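Local coordinates for HIT family hydrolase (Legionella pneumophila subsp. pneumophila, PDB 6D6J) that probably hydrolyses phosphate-linked substrates, perhaps nucleotide conjugates, through a histidine-triad active site, and carries a bound zinc ion, at the interface of chains A and B. Residues are numbered along the deposited sequence; one frame, centred on the assembly and turned at random. Chains: chain A/B, HIT family hydrolase.

Contact 1: the interface of chains A and B. Residues chain A 65, 68-69, 72-73; chain B 65-66, 68-69.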
# COMPACT_ATOMS: atom_id res chain seq x y z
N SER A 65 -0.87 11.99 7.81
CA SER A 65 -1.69 11.85 6.61
C SER A 65 -1.14 12.66 5.44
O SER A 65 -1.17 12.18 4.30
CB SER A 65 -3.16 12.18 6.89
OG SER A 65 -3.32 13.51 7.33
N LEU A 68 1.93 10.71 4.08
CA LEU A 68 1.53 9.46 3.45
C LEU A 68 0.81 9.71 2.13
O LEU A 68 1.03 8.98 1.16
CB LEU A 68 0.68 8.64 4.40
CG LEU A 68 1.42 8.15 5.65
CD1 LEU A 68 0.45 7.52 6.62
CD2 LEU A 68 2.54 7.16 5.30
N ALA A 69 -0.03 10.75 2.07
CA ALA A 69 -0.66 11.11 0.80
C ALA A 69 0.40 11.47 -0.23
O ALA A 69 0.30 11.09 -1.40
CB ALA A 69 -1.62 12.28 1.02
N LEU A 72 2.04 8.27 -1.53
CA LEU A 72 1.17 7.49 -2.41
C LEU A 72 0.96 8.18 -3.75
O LEU A 72 1.00 7.53 -4.79
CB LEU A 72 -0.16 7.24 -1.70
CG LEU A 72 -0.06 6.30 -0.49
CD1 LEU A 72 -1.30 6.37 0.39
CD2 LEU A 72 0.19 4.86 -0.96
N ILE A 73 0.75 9.50 -3.75
CA ILE A 73 0.64 10.24 -5.01
C ILE A 73 1.94 10.19 -5.79
O ILE A 73 1.93 10.04 -7.02
CB ILE A 73 0.17 11.69 -4.74
CG1 ILE A 73 -1.29 11.72 -4.27
CG2 ILE A 73 0.38 12.59 -5.98
CD1 ILE A 73 -2.28 11.24 -5.31
N SER B 65 -6.45 12.61 -2.11
CA SER B 65 -5.23 11.99 -1.59
C SER B 65 -5.26 11.85 -0.08
O SER B 65 -4.71 10.89 0.45
CB SER B 65 -3.98 12.73 -2.06
OG SER B 65 -3.94 14.03 -1.50
N GLU B 66 -5.91 12.78 0.64
CA GLU B 66 -6.06 12.63 2.08
C GLU B 66 -6.93 11.42 2.43
O GLU B 66 -6.60 10.66 3.34
CB GLU B 66 -6.65 13.92 2.67
CG GLU B 66 -6.88 13.81 4.18
CD GLU B 66 -7.34 15.11 4.80
OE1 GLU B 66 -6.60 15.68 5.64
OE2 GLU B 66 -8.44 15.58 4.44
N LEU B 68 -7.14 8.74 0.65
CA LEU B 68 -6.29 7.57 0.41
C LEU B 68 -5.32 7.35 1.57
O LEU B 68 -5.14 6.21 2.04
CB LEU B 68 -5.55 7.73 -0.92
CG LEU B 68 -4.84 6.45 -1.39
CD1 LEU B 68 -5.84 5.36 -1.74
CD2 LEU B 68 -3.92 6.74 -2.57
N ALA B 69 -4.70 8.42 2.07
CA ALA B 69 -3.83 8.29 3.23
C ALA B 69 -4.60 7.80 4.44
O ALA B 69 -4.09 7.00 5.23
CB ALA B 69 -3.17 9.63 3.53
O HOH W 1 -3.91 15.39 5.53
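A:Leu72 meets B:Leu68 where the long helices of two histidine-triad (HIT) subunits, 65-82 of chain A and 62-81 of chain B, pack against each other; HIT proteins commonly form such two-fold dimers. From A:Leu72 the CB touches B:Leu68 CD2 at 3.9 Å. Beyond the branch, A:Leu72 CD1 reaches both CG and CD2 of B:Leu68, at 4.0 Å each, and the two side chains cross obliquely. B:Leu68 has CG anti to the backbone N (chi1 -169°), which turns CD2 toward A:Leu72, whereas A:Leu68 has CG anti to its carbonyl carbon, a local departure from the two-fold symmetry. Small residues bring the backbones close beside this pair. A:Ala69 CB lies 4.0 Å from B:Ala69 CB, and each methyl also sits against a backbone oxygen of the partner helix: B:Ala69 CB is 3.3 Å from A:Ser65 O, and A:Ala69 CB packs on B:Ser65 O. A:Ile73 lays CG1 against B:Ser65 CB at 3.6 Å, with its CD1 on the same carbon. At the other end of the patch, water 1 links the A:Ser65 hydroxyl OG to the B:Glu66 carboxylate oxygen OE1, 2.7 Å from each; the glutamate reaches it with CG and CD extended from the backbone.

Contact 2: the interface of chains A and B. Residues chain A 60-62, 65, 68; chain B 70, 73, 77.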
# COMPACT_ATOMS: atom_id res chain seq x y z
N VAL A 60 2.61 4.78 12.65
CA VAL A 60 1.95 5.89 11.96
C VAL A 60 0.86 6.52 12.83
O VAL A 60 0.16 5.84 13.60
CB VAL A 60 1.40 5.35 10.63
CG1 VAL A 60 0.16 6.13 10.15
CG2 VAL A 60 2.53 5.31 9.58
N ASN A 61 0.72 7.84 12.70
CA ASN A 61 -0.33 8.59 13.40
C ASN A 61 -1.11 9.43 12.39
O ASN A 61 -0.78 9.49 11.20
CB ASN A 61 0.24 9.42 14.57
CG ASN A 61 1.26 10.47 14.11
OD1 ASN A 61 1.14 11.02 13.01
ND2 ASN A 61 2.27 10.73 14.94
N ASP A 62 -2.18 10.07 12.87
CA ASP A 62 -3.02 10.85 11.96
C ASP A 62 -2.31 12.07 11.42
O ASP A 62 -2.63 12.54 10.31
CB ASP A 62 -4.36 11.19 12.62
CG ASP A 62 -5.26 9.98 12.71
OD1 ASP A 62 -5.75 9.54 11.65
OD2 ASP A 62 -5.44 9.44 13.81
N SER A 65 -0.87 11.99 7.81
CA SER A 65 -1.69 11.85 6.61
C SER A 65 -1.14 12.66 5.44
O SER A 65 -1.17 12.18 4.30
CB SER A 65 -3.16 12.18 6.89
OG SER A 65 -3.32 13.51 7.33
N LEU A 68 1.93 10.71 4.08
CA LEU A 68 1.53 9.46 3.45
C LEU A 68 0.81 9.71 2.13
O LEU A 68 1.03 8.98 1.16
CB LEU A 68 0.68 8.64 4.40
CG LEU A 68 1.42 8.15 5.65
CD1 LEU A 68 0.45 7.52 6.62
CD2 LEU A 68 2.54 7.16 5.30
N ASN B 70 -5.85 8.24 4.59
CA ASN B 70 -6.65 7.83 5.74
C ASN B 70 -7.06 6.37 5.65
O ASN B 70 -7.24 5.71 6.69
CB ASN B 70 -7.84 8.77 5.91
CG ASN B 70 -7.42 10.10 6.50
OD1 ASN B 70 -6.34 10.21 7.08
ND2 ASN B 70 -8.25 11.10 6.32
N ILE B 73 -3.97 4.79 7.07
CA ILE B 73 -3.95 4.95 8.51
C ILE B 73 -4.97 4.03 9.17
O ILE B 73 -4.67 3.38 10.18
CB ILE B 73 -4.16 6.43 8.88
CG1 ILE B 73 -2.96 7.27 8.42
CG2 ILE B 73 -4.36 6.59 10.40
CD1 ILE B 73 -3.25 8.76 8.35
N LYS B 77 -4.45 0.94 12.06
CA LYS B 77 -5.20 0.84 13.31
C LYS B 77 -5.93 -0.49 13.37
O LYS B 77 -5.94 -1.16 14.42
CB LYS B 77 -6.18 2.01 13.42
CG LYS B 77 -5.50 3.37 13.55
CD LYS B 77 -6.51 4.51 13.64
CE LYS B 77 -5.80 5.83 13.90
NZ LYS B 77 -6.77 6.95 13.96
O HOH W 2 -7.73 7.69 11.44
O HOH W 3 -6.08 11.30 9.56
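A:Asp62 and B:Lys77 form a salt bridge across the dimer of this HIT-family protein, between the 3-10 turn 62-64 of chain A and the helix 62-81 of chain B. The ammonium NZ of B:Lys77 donates to A:Asp62 OD2 at 2.8 Å, which receives it on its syn lone pair, the side of the other carboxylate oxygen. The lysine stays extended beyond CG (chi2 to chi4 all near 180°), which carries NZ from the helix to the carboxylate, and the two side chains meet at about a right angle. Waters extend the polar network from the second oxygen, A:Asp62 OD1. Water 2 joins OD1 to B:Lys77 NZ, making a second, indirect link between the same charges. Water 3 lies 2.8 Å from A:Asp62 OD1 and 2.7 Å from the amide oxygen B:Asn70 OD1. Within chain A, the A:Ser65 hydroxyl OG donates to A:Asp62 O at 3.2 Å, nearly in line with the C=O bond, and ties the first turn of helix 65-82 to the preceding 3-10 turn. Apolar packing centres on B:Ile73. Its CG1 touches A:Val60 CG1 at 3.7 Å and A:Leu68 CD1 at 3.9 Å, while CD1 continues to A:Ser65 CB, 3.7 Å away, and lies near A:Asn61 O. The other branch, CG2, turns to the carboxylate and packs 3.5 Å from A:Asp62 OD1.

Contact 3: the interface of chains A and B. Residues chain A 85-86, 88-89; chain B 58, 95-96.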
# COMPACT_ATOMS: atom_id res chain seq x y z
N SER A 85 1.01 2.84 -15.85
CA SER A 85 -0.33 3.21 -15.38
C SER A 85 -1.39 2.24 -15.86
O SER A 85 -2.25 1.80 -15.07
CB SER A 85 -0.69 4.62 -15.87
OG SER A 85 0.13 5.60 -15.28
N GLU A 86 -1.37 1.90 -17.15
CA GLU A 86 -2.37 1.01 -17.72
C GLU A 86 -1.95 -0.45 -17.70
O GLU A 86 -2.78 -1.32 -17.43
CB GLU A 86 -2.74 1.45 -19.14
CG GLU A 86 -3.46 2.78 -19.16
CD GLU A 86 -4.71 2.76 -18.28
OE1 GLU A 86 -5.54 1.84 -18.44
OE2 GLU A 86 -4.84 3.63 -17.39
N GLY A 88 -0.31 -1.87 -15.45
CA GLY A 88 -0.62 -2.25 -14.09
C GLY A 88 0.61 -2.26 -13.20
O GLY A 88 1.75 -2.37 -13.65
N TYR A 89 0.36 -2.14 -11.90
CA TYR A 89 1.46 -2.13 -10.94
C TYR A 89 0.89 -2.45 -9.56
O TYR A 89 -0.34 -2.49 -9.36
CB TYR A 89 2.22 -0.79 -10.94
CG TYR A 89 1.38 0.43 -10.65
CD1 TYR A 89 0.63 1.05 -11.65
CD2 TYR A 89 1.35 0.99 -9.37
CE1 TYR A 89 -0.12 2.19 -11.37
CE2 TYR A 89 0.60 2.12 -9.08
CZ TYR A 89 -0.13 2.72 -10.09
OH TYR A 89 -0.87 3.85 -9.78
N ASN B 58 -4.85 5.25 -10.00
CA ASN B 58 -4.55 6.28 -10.99
C ASN B 58 -5.58 7.40 -10.99
O ASN B 58 -5.29 8.49 -11.50
CB ASN B 58 -4.49 5.69 -12.40
CG ASN B 58 -3.41 4.66 -12.56
OD1 ASN B 58 -2.35 4.75 -11.93
ND2 ASN B 58 -3.66 3.67 -13.39
N VAL B 95 -3.16 -2.27 -8.90
CA VAL B 95 -3.63 -1.27 -9.86
C VAL B 95 -3.71 -1.90 -11.24
O VAL B 95 -2.68 -2.26 -11.84
CB VAL B 95 -2.75 -0.01 -9.86
CG1 VAL B 95 -3.41 1.08 -10.72
CG2 VAL B 95 -2.53 0.49 -8.43
N ASN B 96 -4.94 -2.01 -11.75
CA ASN B 96 -5.22 -2.53 -13.09
C ASN B 96 -4.90 -4.02 -13.22
O ASN B 96 -4.42 -4.65 -12.27
CB ASN B 96 -4.64 -1.64 -14.20
CG ASN B 96 -5.49 -0.41 -14.41
OD1 ASN B 96 -6.71 -0.50 -14.26
ND2 ASN B 96 -4.88 0.73 -14.71
O HOH W 4 -0.19 6.29 -12.67
O HOH W 5 -6.05 3.46 -14.99
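The phenol ring of A:Tyr89 takes B:Val95 on one face: CB stands 3.7 Å above the plane, over the ring centre, in a CH-pi contact. The two valine methyls spread to either side, CG1 to A:Tyr89 CE1 and CG2 to A:Tyr89 CE2. At the ring edge, in plane, lies B:Asn58 OD1, which accepts from the phenol A:Tyr89 OH at 2.8 Å; ring and amide planes are 38° apart. A:Tyr89 CG sits between the backbone N and the carbonyl carbon (chi1 58°), which folds the ring over the valine. Two side-chain amides from chain B grip one backbone oxygen, A:Ser85 O. B:Asn96 ND2 approaches in the carbonyl plane at 2.9 Å, with the oxygen almost in its own amide plane. B:Asn58 ND2, also 2.9 Å from A:Ser85 O, comes from above the carbonyl plane, and its bond is more bent. B:Asn58 is thus held at both ends of its amide. Water 5 is bound by ND2 of both asparagines and by A:Glu86 OE2, while water 4 joins A:Ser85 OG to B:Asn58 OD1. Backbone bonds complete the contact: A:Tyr89 N donates to B:Val95 O at 3.1 Å and B:Val95 N to A:Tyr89 O at 2.9 Å. This antiparallel bridge pairs the start of strand 89-95 in chain A with the end of the same strand in chain B, continuing the HIT-fold sheet across the dimer.

Contact 4: the interface of chains A and B. Residues chain A 118-121; chain B 41, 45, 111, 114.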
# COMPACT_ATOMS: atom_id res chain seq x y z
N TRP A 118 -1.11 -13.64 -7.49
CA TRP A 118 -1.89 -13.75 -6.27
C TRP A 118 -1.71 -15.17 -5.76
O TRP A 118 -1.87 -16.12 -6.55
CB TRP A 118 -3.37 -13.48 -6.59
CG TRP A 118 -4.16 -12.83 -5.47
CD1 TRP A 118 -5.31 -13.32 -4.88
CD2 TRP A 118 -3.87 -11.59 -4.82
NE1 TRP A 118 -5.75 -12.44 -3.93
CE2 TRP A 118 -4.89 -11.37 -3.87
CE3 TRP A 118 -2.86 -10.63 -4.96
CZ2 TRP A 118 -4.92 -10.24 -3.04
CZ3 TRP A 118 -2.90 -9.49 -4.15
CH2 TRP A 118 -3.93 -9.31 -3.20
N PRO A 119 -1.39 -15.39 -4.48
CA PRO A 119 -1.31 -14.41 -3.39
C PRO A 119 -0.07 -13.50 -3.48
O PRO A 119 0.93 -13.84 -4.12
CB PRO A 119 -1.20 -15.30 -2.15
CG PRO A 119 -0.48 -16.53 -2.65
CD PRO A 119 -1.13 -16.77 -4.00
N PRO A 120 -0.11 -12.37 -2.79
CA PRO A 120 1.03 -11.43 -2.83
C PRO A 120 2.06 -11.80 -1.77
O PRO A 120 2.32 -11.05 -0.81
CB PRO A 120 0.34 -10.10 -2.53
CG PRO A 120 -0.71 -10.49 -1.50
CD PRO A 120 -1.23 -11.84 -1.98
N GLY A 121 2.68 -12.97 -1.95
CA GLY A 121 3.54 -13.55 -0.94
C GLY A 121 2.77 -14.10 0.24
O GLY A 121 1.61 -14.51 0.05
OXT GLY A 121 3.28 -14.15 1.36
N GLN B 41 -6.22 -14.74 1.41
CA GLN B 41 -4.93 -15.26 0.97
C GLN B 41 -3.96 -15.46 2.12
O GLN B 41 -2.82 -15.87 1.90
CB GLN B 41 -4.32 -14.31 -0.06
CG GLN B 41 -5.19 -14.13 -1.31
CD GLN B 41 -5.41 -15.42 -2.04
OE1 GLN B 41 -4.46 -16.03 -2.54
NE2 GLN B 41 -6.67 -15.84 -2.13
N HIS B 45 -7.42 -11.70 6.24
CA HIS B 45 -7.29 -10.89 5.03
C HIS B 45 -8.46 -9.91 4.98
O HIS B 45 -9.62 -10.30 4.78
CB HIS B 45 -7.26 -11.81 3.81
CG HIS B 45 -6.99 -11.13 2.51
ND1 HIS B 45 -6.70 -11.85 1.37
CD2 HIS B 45 -7.01 -9.82 2.14
CE1 HIS B 45 -6.55 -11.02 0.36
NE2 HIS B 45 -6.72 -9.78 0.79
N LEU B 111 -3.10 -8.17 5.00
CA LEU B 111 -2.88 -9.61 5.09
C LEU B 111 -1.98 -9.92 6.27
O LEU B 111 -0.90 -9.33 6.40
CB LEU B 111 -2.19 -10.14 3.83
CG LEU B 111 -2.90 -9.88 2.50
CD1 LEU B 111 -2.23 -8.75 1.73
CD2 LEU B 111 -2.97 -11.15 1.66
N ARG B 114 0.30 -15.06 9.23
CA ARG B 114 1.39 -15.96 8.90
C ARG B 114 2.55 -15.10 8.44
O ARG B 114 2.41 -13.90 8.21
CB ARG B 114 1.00 -16.93 7.77
CG ARG B 114 0.71 -16.25 6.43
CD ARG B 114 0.64 -17.28 5.31
NE ARG B 114 0.04 -16.75 4.08
CZ ARG B 114 0.70 -16.08 3.13
NH1 ARG B 114 1.99 -15.81 3.27
NH2 ARG B 114 0.06 -15.65 2.05
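B:Arg114 takes hold of the C-terminal carboxylate of A:Gly121 end-on, one nitrogen to each oxygen. NH2 donates to A:Gly121 O at 2.8 Å and NH1 to A:Gly121 OXT, also at 2.8 Å; both bonds are nearly straight, about 170° at the hydrogen, and the carboxylate carbon lies in the guanidinium plane. Opposite charges probably strengthen this pairing. Beside it, the B:Gln41 side chain lies against A:Trp118, its CD 3.5 Å from the pyrrole carbon CD1, with amide and indole planes 27° apart. The glutamine bends at chi2 (-61°), and its OE1 packs on A:Pro119 CB at 3.4 Å, the proline crossing at about a right angle. A:Pro120 points the CG corner of its ring at the B:Leu111 methyl CD2, 3.9 Å away. Further out, B:Arg114 NH2 also donates to B:Gln41 O at 2.9 Å, so one nitrogen joins the terminus to the glutamine backbone. B:Gln41 N in turn donates to B:His45 ND1, in the plane of the imidazole, and B:Leu111 CD2 covers that ring over its centre. In chain A, A:Pro120 CD rests 3.5 Å above the indole of A:Trp118, offset toward its rim, and the cis peptide before A:Pro119 turns the tail. The tail of chain A thus lies across its partner, against the start of strand 44-50, strand 108-112, which begins within the histidine-triad motif, and the loop residue B:Arg114.

Contact 1 and contact 2 are neighbours, their C-alpha centres about 9 Å apart, and share A:Ser65 and A:Leu68, so they form one continuous surface, mostly helix against helix, with the loop and 3-10 turn before helix 65-82 at one end. Contact 3 lies about 17 Å from contact 1 and joins the sheets through strand 89-95. Contact 4, about 19 Å from contact 3, adds the exchanged C-terminal tail. Each recurs with the chains swapped, tying the probable dimer. Their centres lie about 14 to 18 Å from A:His107, the predicted nucleophile; the structure alone does not show whether dimerisation affects it.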